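PDB 6N39: dephospho-CoA kinase from Mycobacterium paratuberculosis, which probably catalyses the last step of coenzyme A biosynthesis, the ATP-dependent phosphorylation of the 3'-hydroxyl of dephospho-CoA. Local coordinates for residues A[212-216]-A[331-335]; A[300-306]-A[325-329]; A[272-276]-A[350-355]; A[130-134]-A[237-241]; A[309-313]-A[409-415]. All coordinates share one frame; numbering follows the deposited sequence.

Interaction 1 of 5, residues A[212-216]-A[331-335]; sequences RQIAR and ASADP
I214 and A215 meet A331 to P335 in a loop-to-loop contact, one backbone bond with small apolar side chains on its flanks. Residues 212-216 belong to the linker that leaves helix 187-210, and residues 331-335 run from the end of edge strand 328-331 of the mixed sheet into the turn that follows. The bond runs from A215 N to S332 O at 2.9 Å, almost straight at 176° and in the carbonyl plane. A water lies 2.6 Å from A215 O and 2.8 Å from S332 O, placed to join them, though it has more acceptors in reach than protons. On the A331 side, I214 turns its branch methyl inward: CG2 touches A331 CB at 3.7 Å, and CD1 also comes close to that methyl. I214 CG1 stands between its own backbone N and carbonyl carbon (chi1 65°), and with the following torsion CD1 comes to lie over the centre of the R216 guanidinium. Toward the other end, the A215 methyl points into the turn and presses on P335 CA at 3.5 Å, while A333 CB rests against Q213 O. The turn is stiffened from within, since S332 OG accepts from D334 N at 2.9 Å. D334 has its CB directed away from the linker; its carboxylate takes G336 N and forms a salt bridge with R201 of helix 187-210. R212, with positive phi, is the C-prime residue of the Schellman motif that ends this helix, and the chain emerging from it lies against an ST turn headed by S332.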
# COMPACT_ATOMS: atom_id res chain seq x y z
N ARG A 212 -15.25 5.96 -7.87
CA ARG A 212 -14.30 7.04 -7.61
C ARG A 212 -14.70 7.84 -6.36
O ARG A 212 -14.66 9.08 -6.35
CB ARG A 212 -14.15 7.95 -8.83
CG ARG A 212 -14.15 7.19 -10.16
CD ARG A 212 -12.81 7.22 -10.88
NE ARG A 212 -12.88 6.59 -12.21
CZ ARG A 212 -13.03 5.28 -12.42
NH1 ARG A 212 -13.13 4.44 -11.40
NH2 ARG A 212 -13.07 4.80 -13.66
N GLN A 213 -15.09 7.13 -5.32
CA GLN A 213 -15.37 7.70 -4.01
C GLN A 213 -14.21 7.42 -3.07
O GLN A 213 -13.46 6.46 -3.25
CB GLN A 213 -16.66 7.12 -3.42
CG GLN A 213 -17.94 7.63 -4.07
CD GLN A 213 -19.19 7.12 -3.33
OE1 GLN A 213 -19.62 5.98 -3.52
NE2 GLN A 213 -19.74 7.97 -2.46
N ILE A 214 -14.08 8.24 -2.03
CA ILE A 214 -13.00 8.08 -1.06
C ILE A 214 -13.61 7.69 0.28
O ILE A 214 -14.80 7.88 0.54
CB ILE A 214 -12.15 9.36 -0.93
CG1 ILE A 214 -13.00 10.50 -0.36
CG2 ILE A 214 -11.55 9.75 -2.29
CD1 ILE A 214 -12.25 11.40 0.61
N ALA A 215 -12.76 7.15 1.16
CA ALA A 215 -13.16 6.76 2.51
C ALA A 215 -12.69 7.82 3.51
O ALA A 215 -11.48 7.95 3.76
CB ALA A 215 -12.57 5.40 2.87
N ARG A 216 -13.62 8.53 4.11
CA ARG A 216 -13.26 9.58 5.06
C ARG A 216 -13.17 9.02 6.47
O ARG A 216 -13.84 8.05 6.81
CB ARG A 216 -14.27 10.73 4.99
CG ARG A 216 -14.21 11.49 3.67
CD ARG A 216 -15.27 12.58 3.55
NE ARG A 216 -15.07 13.39 2.35
CZ ARG A 216 -15.44 13.02 1.12
NH1 ARG A 216 -16.03 11.84 0.93
NH2 ARG A 216 -15.22 13.82 0.09
N ALA A 331 -7.44 10.68 -2.37
CA ALA A 331 -7.54 10.04 -1.06
C ALA A 331 -7.81 8.56 -1.24
O ALA A 331 -8.27 8.12 -2.30
CB ALA A 331 -8.63 10.68 -0.18
N SER A 332 -7.54 7.79 -0.19
CA SER A 332 -7.71 6.35 -0.30
C SER A 332 -9.19 5.99 -0.36
O SER A 332 -10.02 6.61 0.31
CB SER A 332 -7.06 5.62 0.87
OG SER A 332 -7.32 4.23 0.79
N ALA A 333 -9.52 4.98 -1.17
CA ALA A 333 -10.84 4.38 -1.19
C ALA A 333 -11.00 3.27 -0.15
O ALA A 333 -12.08 2.68 -0.06
CB ALA A 333 -11.14 3.82 -2.59
N ASP A 334 -9.94 2.95 0.61
CA ASP A 334 -9.95 1.83 1.54
C ASP A 334 -10.44 2.31 2.90
O ASP A 334 -9.72 3.06 3.58
CB ASP A 334 -8.55 1.24 1.64
CG ASP A 334 -8.46 0.01 2.56
OD1 ASP A 334 -9.46 -0.37 3.19
OD2 ASP A 334 -7.37 -0.59 2.63
N PRO A 335 -11.64 1.92 3.36
CA PRO A 335 -12.11 2.41 4.67
C PRO A 335 -11.27 1.92 5.83
O PRO A 335 -11.38 2.49 6.92
CB PRO A 335 -13.55 1.88 4.76
CG PRO A 335 -13.57 0.67 3.86
CD PRO A 335 -12.62 1.00 2.73
O HOH W 1 -9.16 8.06 2.51

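Interaction 2 of 5, residues A[300-306]-A[325-329]; sequences ITADVAK and WHKRI. With ACT (acetate ion), chain E.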
# COMPACT_ATOMS: atom_id res chain seq x y z
N ILE A 300 -10.96 20.01 -5.78
CA ILE A 300 -10.00 20.66 -4.89
C ILE A 300 -8.72 20.87 -5.69
O ILE A 300 -8.04 19.90 -6.04
CB ILE A 300 -9.73 19.85 -3.61
CG1 ILE A 300 -11.04 19.57 -2.87
CG2 ILE A 300 -8.76 20.62 -2.70
CD1 ILE A 300 -10.86 18.78 -1.59
N THR A 301 -8.41 22.14 -5.99
CA THR A 301 -7.27 22.46 -6.83
C THR A 301 -6.32 23.49 -6.20
O THR A 301 -5.43 23.99 -6.90
CB THR A 301 -7.74 22.96 -8.20
OG1 THR A 301 -8.71 24.00 -8.02
CG2 THR A 301 -8.37 21.81 -8.99
N ALA A 302 -6.48 23.81 -4.92
CA ALA A 302 -5.56 24.73 -4.24
C ALA A 302 -5.68 24.52 -2.73
O ALA A 302 -6.67 23.98 -2.24
CB ALA A 302 -5.86 26.20 -4.60
N ASP A 303 -4.62 24.92 -2.01
CA ASP A 303 -4.69 25.16 -0.57
C ASP A 303 -5.21 26.58 -0.32
O ASP A 303 -5.36 27.39 -1.24
CB ASP A 303 -3.31 24.98 0.08
CG ASP A 303 -2.76 23.55 -0.01
OD1 ASP A 303 -3.46 22.60 0.42
OD2 ASP A 303 -1.64 23.37 -0.53
N VAL A 304 -5.46 26.89 0.96
CA VAL A 304 -5.76 28.26 1.37
C VAL A 304 -4.49 29.10 1.25
O VAL A 304 -3.45 28.76 1.82
CB VAL A 304 -6.29 28.27 2.82
CG1 VAL A 304 -6.60 29.71 3.29
CG2 VAL A 304 -7.54 27.41 2.92
N ALA A 305 -4.57 30.20 0.50
CA ALA A 305 -3.39 31.05 0.31
C ALA A 305 -3.03 31.78 1.61
O ALA A 305 -3.89 32.14 2.40
CB ALA A 305 -3.62 32.09 -0.79
N LYS A 306 -1.72 31.98 1.82
CA LYS A 306 -1.24 32.91 2.83
C LYS A 306 -0.49 34.05 2.15
O LYS A 306 0.20 33.82 1.16
CB LYS A 306 -0.29 32.24 3.85
CG LYS A 306 -0.62 30.83 4.23
CD LYS A 306 -1.77 30.76 5.21
CE LYS A 306 -2.44 29.40 5.06
NZ LYS A 306 -1.50 28.47 4.40
N TRP A 325 -0.35 28.49 -5.25
CA TRP A 325 -0.98 27.69 -4.21
C TRP A 325 -1.79 26.52 -4.78
O TRP A 325 -2.40 25.78 -4.01
CB TRP A 325 -1.88 28.57 -3.32
CG TRP A 325 -1.08 29.49 -2.43
CD1 TRP A 325 -0.83 30.83 -2.63
CD2 TRP A 325 -0.40 29.13 -1.22
NE1 TRP A 325 -0.05 31.32 -1.62
CE2 TRP A 325 0.24 30.30 -0.75
CE3 TRP A 325 -0.24 27.93 -0.51
CZ2 TRP A 325 1.01 30.31 0.43
CZ3 TRP A 325 0.51 27.94 0.66
CH2 TRP A 325 1.13 29.12 1.12
N HIS A 326 -1.78 26.32 -6.10
CA HIS A 326 -2.56 25.22 -6.67
C HIS A 326 -1.90 23.88 -6.38
O HIS A 326 -0.71 23.80 -6.07
CB HIS A 326 -2.75 25.40 -8.17
CG HIS A 326 -3.67 26.52 -8.53
ND1 HIS A 326 -4.57 26.44 -9.56
CD2 HIS A 326 -3.86 27.74 -7.96
CE1 HIS A 326 -5.26 27.57 -9.64
NE2 HIS A 326 -4.85 28.37 -8.67
N LYS A 327 -2.71 22.82 -6.47
CA LYS A 327 -2.29 21.45 -6.18
C LYS A 327 -3.32 20.49 -6.75
O LYS A 327 -4.33 20.89 -7.34
CB LYS A 327 -2.14 21.24 -4.66
CG LYS A 327 -3.47 21.25 -3.89
CD LYS A 327 -3.27 20.86 -2.41
CE LYS A 327 -4.59 20.54 -1.71
NZ LYS A 327 -4.38 20.14 -0.29
N ARG A 328 -3.05 19.19 -6.58
CA ARG A 328 -4.10 18.18 -6.69
C ARG A 328 -4.15 17.41 -5.37
O ARG A 328 -3.22 17.47 -4.57
CB ARG A 328 -3.86 17.21 -7.88
CG ARG A 328 -3.66 17.89 -9.25
CD ARG A 328 -4.92 18.57 -9.80
NE ARG A 328 -4.69 19.22 -11.11
CZ ARG A 328 -4.53 20.53 -11.33
NH1 ARG A 328 -4.58 21.41 -10.33
NH2 ARG A 328 -4.35 20.98 -12.57
N ILE A 329 -5.25 16.69 -5.13
CA ILE A 329 -5.35 15.87 -3.93
C ILE A 329 -6.20 14.65 -4.25
O ILE A 329 -7.24 14.75 -4.91
CB ILE A 329 -5.90 16.66 -2.72
CG1 ILE A 329 -6.03 15.76 -1.46
CG2 ILE A 329 -7.23 17.33 -3.06
CD1 ILE A 329 -6.60 16.54 -0.18
C ACT E . -4.36 24.41 -12.38
O ACT E . -4.74 24.24 -11.18
OXT ACT E . -4.12 23.54 -13.28
CH3 ACT E . -4.16 25.93 -12.81
O HOH W 2 -7.58 17.50 -7.06
O HOH W 3 -0.61 24.28 -2.56
O HOH W 4 0.56 34.31 -1.69
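The indole of W325 lies flat against the backbone of residues 304-306, while K327 crosses D303 at about a right angle; these two pairings carry the contact. A305 CA sits 3.7 Å from the centroid of the five-membered ring of W325, only 2° off the ring normal, a CH-pi contact over the face. V304 O lies above the same face, K306 N comes within 3.5 Å of W325 CZ2, and the A305 methyl reaches W325 CD1. A water in the ring plane accepts from W325 NE1 and donates to K306 O, linking the two. Between the backbones, a single bridge pairs A302 with H326: D303 N donates to W325 O at 3.1 Å and K327 N to T301 O at 3.0 Å. With CG between the backbone N and carbonyl carbon (chi1 70°) and the chain extended beyond it, K327 brings NZ to D303 OD1 at 2.7 Å, on its syn side, 27° out of the carboxylate plane. I329 CG2 packs on I300 CB at 3.6 Å. H326 ND1 and R328 NH1, both on segment 325-329, donate to one acetate oxygen, and R328 NH2 to the other at 2.7 Å. D303 also pairs with R344, and K327 NZ with H342 ND1. The D303 carboxylate thus meets two cations, expected to favour its ionised form, while the acetate, probably from the crystallisation liquor, indicates that H326 and R328 can hold a small anion.

Interaction 3 of 5, residues A[272-276]-A[350-355]; sequences IQITV and GQQFAL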
# COMPACT_ATOMS: atom_id res chain seq x y z
N ILE A 272 0.05 12.26 3.10
CA ILE A 272 1.24 12.04 2.29
C ILE A 272 1.35 13.17 1.28
O ILE A 272 0.34 13.59 0.71
CB ILE A 272 1.17 10.70 1.52
CG1 ILE A 272 0.87 9.53 2.46
CG2 ILE A 272 2.47 10.50 0.74
CD1 ILE A 272 1.99 9.28 3.52
N GLN A 273 2.57 13.65 1.01
CA GLN A 273 2.78 14.58 -0.08
C GLN A 273 3.65 13.93 -1.15
O GLN A 273 4.75 13.46 -0.85
CB GLN A 273 3.42 15.88 0.40
CG GLN A 273 3.68 16.86 -0.75
CD GLN A 273 4.23 18.18 -0.28
OE1 GLN A 273 3.48 19.16 -0.16
NE2 GLN A 273 5.55 18.24 -0.01
N ILE A 274 3.17 13.93 -2.39
CA ILE A 274 3.98 13.64 -3.56
C ILE A 274 4.42 14.97 -4.16
O ILE A 274 3.56 15.80 -4.53
CB ILE A 274 3.20 12.82 -4.60
CG1 ILE A 274 2.68 11.50 -3.99
CG2 ILE A 274 4.07 12.56 -5.83
CD1 ILE A 274 1.75 10.73 -4.95
N THR A 275 5.73 15.18 -4.26
CA THR A 275 6.28 16.36 -4.92
C THR A 275 6.50 16.05 -6.40
O THR A 275 7.15 15.05 -6.73
CB THR A 275 7.60 16.79 -4.26
OG1 THR A 275 7.36 17.21 -2.91
CG2 THR A 275 8.22 17.94 -5.01
N VAL A 276 5.94 16.88 -7.28
CA VAL A 276 6.08 16.70 -8.72
C VAL A 276 6.73 17.94 -9.31
O VAL A 276 6.93 18.94 -8.62
CB VAL A 276 4.73 16.41 -9.43
CG1 VAL A 276 4.11 15.12 -8.89
CG2 VAL A 276 3.75 17.60 -9.22
N GLY A 350 3.11 25.77 -0.86
CA GLY A 350 2.42 24.68 -0.16
C GLY A 350 3.27 23.43 -0.04
O GLY A 350 3.25 22.74 0.99
N GLN A 351 4.03 23.12 -1.10
CA GLN A 351 4.98 22.00 -1.08
C GLN A 351 6.04 22.18 0.01
O GLN A 351 6.41 21.22 0.70
CB GLN A 351 5.63 21.90 -2.47
CG GLN A 351 6.52 20.66 -2.71
CD GLN A 351 7.96 20.88 -2.30
OE1 GLN A 351 8.44 22.02 -2.26
NE2 GLN A 351 8.68 19.80 -2.00
N GLN A 352 6.54 23.40 0.18
CA GLN A 352 7.56 23.63 1.20
C GLN A 352 6.96 23.57 2.60
O GLN A 352 7.52 22.94 3.51
CB GLN A 352 8.24 24.97 0.95
CG GLN A 352 8.90 25.05 -0.43
CD GLN A 352 10.33 24.62 -0.37
OE1 GLN A 352 11.13 25.26 0.31
NE2 GLN A 352 10.68 23.52 -1.05
N PHE A 353 5.79 24.20 2.77
CA PHE A 353 5.18 24.29 4.09
C PHE A 353 4.78 22.92 4.63
O PHE A 353 4.88 22.69 5.84
CB PHE A 353 3.95 25.22 4.03
CG PHE A 353 3.34 25.47 5.37
CD1 PHE A 353 4.14 25.85 6.45
CD2 PHE A 353 1.97 25.30 5.57
CE1 PHE A 353 3.59 26.08 7.70
CE2 PHE A 353 1.40 25.55 6.81
CZ PHE A 353 2.21 25.93 7.89
N ALA A 354 4.32 22.00 3.77
CA ALA A 354 3.93 20.68 4.27
C ALA A 354 5.11 19.97 4.94
O ALA A 354 4.93 19.26 5.95
CB ALA A 354 3.35 19.83 3.14
N LEU A 355 6.32 20.13 4.40
CA LEU A 355 7.51 19.53 5.00
C LEU A 355 7.97 20.31 6.23
O LEU A 355 8.33 19.73 7.29
CB LEU A 355 8.62 19.48 3.93
CG LEU A 355 8.32 18.69 2.64
CD1 LEU A 355 9.43 18.84 1.62
CD2 LEU A 355 8.09 17.20 2.91
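Q273 and T275, neighbours on one face of strand 270-276, reach across to Q351 on helix 349-363, and the close part of the contact is made by polar side-chain ends. Q273 is fully extended (CG opposite the backbone N), which carries its amide to the helix. There NE2 donates to Q351 O at 3.2 Å, on a lone pair and in the Q273 amide plane. The other end of that amide, OE1, lies 3.4 Å from A354 CB and receives R344 NH1. Q351 bends at chi2 (-89°), bringing NE2 to T275 OG1 at 3.0 Å, while its CG packs against the same hydroxyl oxygen. The two glutamine chains cross at about a right angle, yet their amide planes are only 20° apart. Q351 OE1 is satisfied twice, by Q352 NE2 at 3.0 Å and by G347 N. Looser is the L355 end, where CG approaches Q273 NE2 no nearer than 3.9 Å. The side toward A354 and F353 is partly exposed, and F353 turns away to meet Y401 edge-to-face. The axes stay 9.8 Å apart, with N-to-C directions at 142°, a spacing bridged by long side chains. This is a helix packed on one face of a mixed sheet, roughly antiparallel to strand 270-276, with helix 228-243 meeting I272 and I274 on its other face: a layered alpha/beta arrangement in the GrpB-like (UPF0157) part of the chain.

Interaction 4 of 5, residues A[130-134]-A[237-241]; sequences PLFPL and NRLKT
R238 leaves helix 228-243 with CG and CD extended (chi1 175°) and then bends at chi3 (-55°), a shape that lays its guanidinium beside the F132-P133 backbone. NE donates to F132 O at 2.9 Å, on a lone pair of that carbonyl, though the oxygen is tilted 22° from the guanidinium plane. P133 O sits over the centre of one face of the group, 3.4 Å from CZ. The other nitrogens are held too: NH2 forms a salt bridge with D178 and NH1 bonds to Y294 OH. Here the loop before strand 135-139 of the P-loop kinase core meets a helix of the UPF0157 region, so R238 spans the join between the two parts of the chain. Nearer the helix backbone, P130 lies alongside N237, its CG 3.7 Å from N237 CB, and its CB touches T241 OG1 at 3.7 Å. One water donates to both P130 O and R238 O, each at 2.8 Å. L131 CD2 reaches the T241 methyl CG2 at 4.0 Å, at the exposed end of the contact. F132, its CB directed away from the helix, packs on R11 of strand 10-16.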
# COMPACT_ATOMS: atom_id res chain seq x y z
N PRO A 130 4.76 -3.25 -2.54
CA PRO A 130 4.34 -1.93 -3.04
C PRO A 130 3.67 -1.97 -4.41
O PRO A 130 3.06 -0.97 -4.81
CB PRO A 130 5.67 -1.14 -3.10
CG PRO A 130 6.53 -1.81 -2.07
CD PRO A 130 6.22 -3.27 -2.28
N LEU A 131 3.77 -3.09 -5.13
CA LEU A 131 3.01 -3.25 -6.36
C LEU A 131 1.51 -3.31 -6.12
O LEU A 131 0.74 -3.13 -7.06
CB LEU A 131 3.44 -4.53 -7.09
CG LEU A 131 4.91 -4.73 -7.44
CD1 LEU A 131 5.15 -6.14 -8.03
CD2 LEU A 131 5.37 -3.67 -8.40
N PHE A 132 1.05 -3.53 -4.87
CA PHE A 132 -0.38 -3.77 -4.71
C PHE A 132 -1.06 -2.66 -3.91
O PHE A 132 -0.47 -2.07 -3.01
CB PHE A 132 -0.65 -5.11 -4.01
CG PHE A 132 -0.18 -6.30 -4.79
CD1 PHE A 132 -1.02 -6.93 -5.70
CD2 PHE A 132 1.10 -6.77 -4.64
CE1 PHE A 132 -0.59 -8.00 -6.43
CE2 PHE A 132 1.55 -7.85 -5.38
CZ PHE A 132 0.69 -8.47 -6.27
N PRO A 133 -2.33 -2.37 -4.22
CA PRO A 133 -3.11 -1.44 -3.39
C PRO A 133 -3.44 -2.00 -2.00
O PRO A 133 -3.84 -1.22 -1.12
CB PRO A 133 -4.40 -1.21 -4.20
CG PRO A 133 -4.42 -2.25 -5.27
CD PRO A 133 -3.02 -2.77 -5.47
N LEU A 134 -3.28 -3.30 -1.79
CA LEU A 134 -3.63 -3.94 -0.53
C LEU A 134 -2.96 -5.31 -0.49
O LEU A 134 -2.99 -6.04 -1.47
CB LEU A 134 -5.15 -4.10 -0.41
CG LEU A 134 -5.73 -4.57 0.91
CD1 LEU A 134 -5.71 -3.43 1.91
CD2 LEU A 134 -7.16 -5.05 0.67
N ASN A 237 5.86 3.73 -0.09
CA ASN A 237 6.42 2.82 -1.09
C ASN A 237 5.44 2.60 -2.23
O ASN A 237 5.83 2.62 -3.41
CB ASN A 237 6.79 1.48 -0.44
CG ASN A 237 7.99 1.58 0.48
OD1 ASN A 237 8.72 2.57 0.46
ND2 ASN A 237 8.21 0.54 1.29
N ARG A 238 4.16 2.36 -1.89
CA ARG A 238 3.14 2.12 -2.90
C ARG A 238 3.01 3.30 -3.86
O ARG A 238 2.87 3.13 -5.08
CB ARG A 238 1.80 1.84 -2.21
CG ARG A 238 0.60 1.69 -3.14
CD ARG A 238 -0.73 1.47 -2.34
NE ARG A 238 -0.62 0.33 -1.43
CZ ARG A 238 -0.97 0.34 -0.14
NH1 ARG A 238 -1.53 1.43 0.41
NH2 ARG A 238 -0.77 -0.75 0.59
N LEU A 239 3.08 4.51 -3.33
CA LEU A 239 2.92 5.70 -4.16
C LEU A 239 4.18 5.97 -4.99
O LEU A 239 4.07 6.42 -6.14
CB LEU A 239 2.57 6.91 -3.29
CG LEU A 239 1.22 6.91 -2.54
CD1 LEU A 239 1.11 8.10 -1.54
CD2 LEU A 239 0.06 6.95 -3.51
N LYS A 240 5.37 5.70 -4.45
CA LYS A 240 6.58 5.81 -5.26
C LYS A 240 6.50 4.88 -6.47
O LYS A 240 6.75 5.30 -7.62
CB LYS A 240 7.82 5.47 -4.41
CG LYS A 240 8.22 6.60 -3.45
CD LYS A 240 9.39 6.19 -2.54
CE LYS A 240 10.71 5.96 -3.30
NZ LYS A 240 11.33 7.19 -3.83
N THR A 241 6.11 3.63 -6.23
CA THR A 241 5.99 2.67 -7.33
C THR A 241 4.94 3.12 -8.33
O THR A 241 5.16 3.05 -9.55
CB THR A 241 5.65 1.28 -6.78
OG1 THR A 241 6.77 0.82 -6.02
CG2 THR A 241 5.38 0.30 -7.93
O HOH W 5 1.83 0.89 -6.47
O HOH W 6 1.69 -2.43 -0.46

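Interaction 5 of 5, residues A[309-313]-A[409-415]; sequences ARSTV and DSTGWKP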
# COMPACT_ATOMS: atom_id res chain seq x y z
N ALA A 309 4.01 34.64 0.71
CA ALA A 309 4.31 33.22 0.60
C ALA A 309 5.81 32.97 0.61
O ALA A 309 6.59 33.73 0.02
CB ALA A 309 3.69 32.66 -0.69
N ARG A 310 6.22 31.89 1.26
CA ARG A 310 7.64 31.63 1.49
C ARG A 310 8.08 30.33 0.85
O ARG A 310 7.30 29.37 0.74
CB ARG A 310 7.95 31.59 2.99
CG ARG A 310 7.56 32.83 3.75
CD ARG A 310 8.43 34.01 3.37
NE ARG A 310 9.84 33.65 3.30
CZ ARG A 310 10.66 33.62 4.34
NH1 ARG A 310 10.23 33.93 5.56
NH2 ARG A 310 11.93 33.27 4.16
N SER A 311 9.34 30.29 0.43
CA SER A 311 9.97 29.07 -0.08
C SER A 311 11.46 29.16 0.17
O SER A 311 12.02 30.26 0.22
CB SER A 311 9.72 28.89 -1.58
OG SER A 311 10.30 27.68 -2.04
N THR A 312 12.11 27.99 0.30
CA THR A 312 13.57 27.98 0.26
C THR A 312 14.11 27.99 -1.16
O THR A 312 15.33 28.03 -1.35
CB THR A 312 14.17 26.79 1.04
OG1 THR A 312 13.80 25.54 0.42
CG2 THR A 312 13.71 26.79 2.50
N VAL A 313 13.24 27.91 -2.16
CA VAL A 313 13.63 28.05 -3.56
C VAL A 313 13.40 29.51 -3.95
O VAL A 313 12.27 30.00 -3.87
CB VAL A 313 12.85 27.08 -4.45
CG1 VAL A 313 13.21 27.32 -5.93
CG2 VAL A 313 13.18 25.65 -4.07
N ASP A 409 13.80 30.47 9.04
CA ASP A 409 14.82 31.48 8.79
C ASP A 409 15.90 31.45 9.87
O ASP A 409 17.09 31.55 9.56
CB ASP A 409 14.19 32.88 8.71
CG ASP A 409 13.31 33.06 7.48
OD1 ASP A 409 13.52 32.39 6.46
OD2 ASP A 409 12.38 33.90 7.54
N SER A 410 15.49 31.30 11.13
CA SER A 410 16.46 31.33 12.23
C SER A 410 17.41 30.15 12.18
O SER A 410 18.62 30.30 12.38
CB SER A 410 15.74 31.35 13.58
OG SER A 410 14.89 32.48 13.70
N THR A 411 16.89 28.95 11.92
CA THR A 411 17.70 27.74 11.99
C THR A 411 18.33 27.36 10.66
O THR A 411 19.04 26.35 10.60
CB THR A 411 16.86 26.56 12.50
OG1 THR A 411 15.76 26.36 11.60
CG2 THR A 411 16.31 26.84 13.89
N GLY A 412 18.09 28.12 9.59
CA GLY A 412 18.59 27.70 8.29
C GLY A 412 17.97 26.40 7.79
O GLY A 412 18.65 25.60 7.15
N TRP A 413 16.70 26.19 8.09
CA TRP A 413 16.02 24.96 7.69
C TRP A 413 16.04 24.78 6.17
O TRP A 413 15.76 25.71 5.41
CB TRP A 413 14.57 24.99 8.17
CG TRP A 413 13.77 23.81 7.73
CD1 TRP A 413 13.70 22.59 8.35
CD2 TRP A 413 12.90 23.73 6.58
NE1 TRP A 413 12.83 21.77 7.67
CE2 TRP A 413 12.34 22.44 6.58
CE3 TRP A 413 12.54 24.63 5.57
CZ2 TRP A 413 11.44 22.01 5.59
CZ3 TRP A 413 11.65 24.21 4.59
CH2 TRP A 413 11.10 22.91 4.61
N LYS A 414 16.36 23.57 5.73
CA LYS A 414 16.28 23.18 4.33
C LYS A 414 15.54 21.86 4.23
O LYS A 414 15.74 20.97 5.05
CB LYS A 414 17.68 23.02 3.71
CG LYS A 414 18.53 24.28 3.74
CD LYS A 414 17.84 25.42 3.00
CE LYS A 414 18.66 26.71 3.04
NZ LYS A 414 17.83 27.90 2.68
N PRO A 415 14.67 21.70 3.22
CA PRO A 415 13.95 20.43 3.10
C PRO A 415 14.83 19.32 2.55
O PRO A 415 15.88 19.55 1.92
CB PRO A 415 12.80 20.76 2.13
CG PRO A 415 13.32 21.91 1.31
CD PRO A 415 14.27 22.68 2.19
OXT PRO A 415 14.50 18.15 2.75
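R310 reaches D409 near the end of helix 386-411. Its CB points at the helix, CG stands beside the backbone N (chi1 -56°), and the chain then folds twice, at chi2 and chi3. The folding turns NE to D317, with which it forms a salt bridge, and leaves the outer nitrogens facing D409. NH1 donates to D409 OD2 at 2.9 Å, within 3° of the guanidinium plane. NH2 donates to OD1, also at 2.9 Å, from a slightly tilted position. Both oxygens use their syn lone pairs; NH1 and NH2 grip them end-on, with the planes of the two groups nearly coplanar, 28° apart. Two residues on, T312 meets the chain's last residues. Its methyl CG2 approaches W413 CZ3 at 3.9 Å and W413 O at 3.7 Å, while OG1 reaches P415 CD at 3.4 Å and bonds to Q352 of helix 349-363. W413 NE1 bonds to D359 of the same helix, and the terminal carboxylate of P415 pairs with R249. The positive charge of R310 is therefore shared by D317 and D409 and would be expected to favour the ionised form of each, and the twofold grip fixes the rotation of the D409 carboxylate at the exposed end of the helix.

Interaction 4 closes along the chain before 2, 3 and 5 open; interaction 1 crosses 3, 4 and 5 and encloses 2. Interaction 4, near the chain's centre, joins the kinase part to helix 228-243; interaction 1, about 16 Å away between centres, touches it through D334 and L134. Helix 228-243 leads on to interaction 3: L239 packs on I272 and I274. Interactions 2 and 3, centres about 11 Å apart, reach the same mixed sheet, and W325 meets G350. Interaction 5 lies farthest out, its centre about 14 Å from that of interaction 3, joined by Q352 and T312. Contacts thus run from the kinase part through the UPF0157 region, which is involved in proper folding of the full-length enzyme.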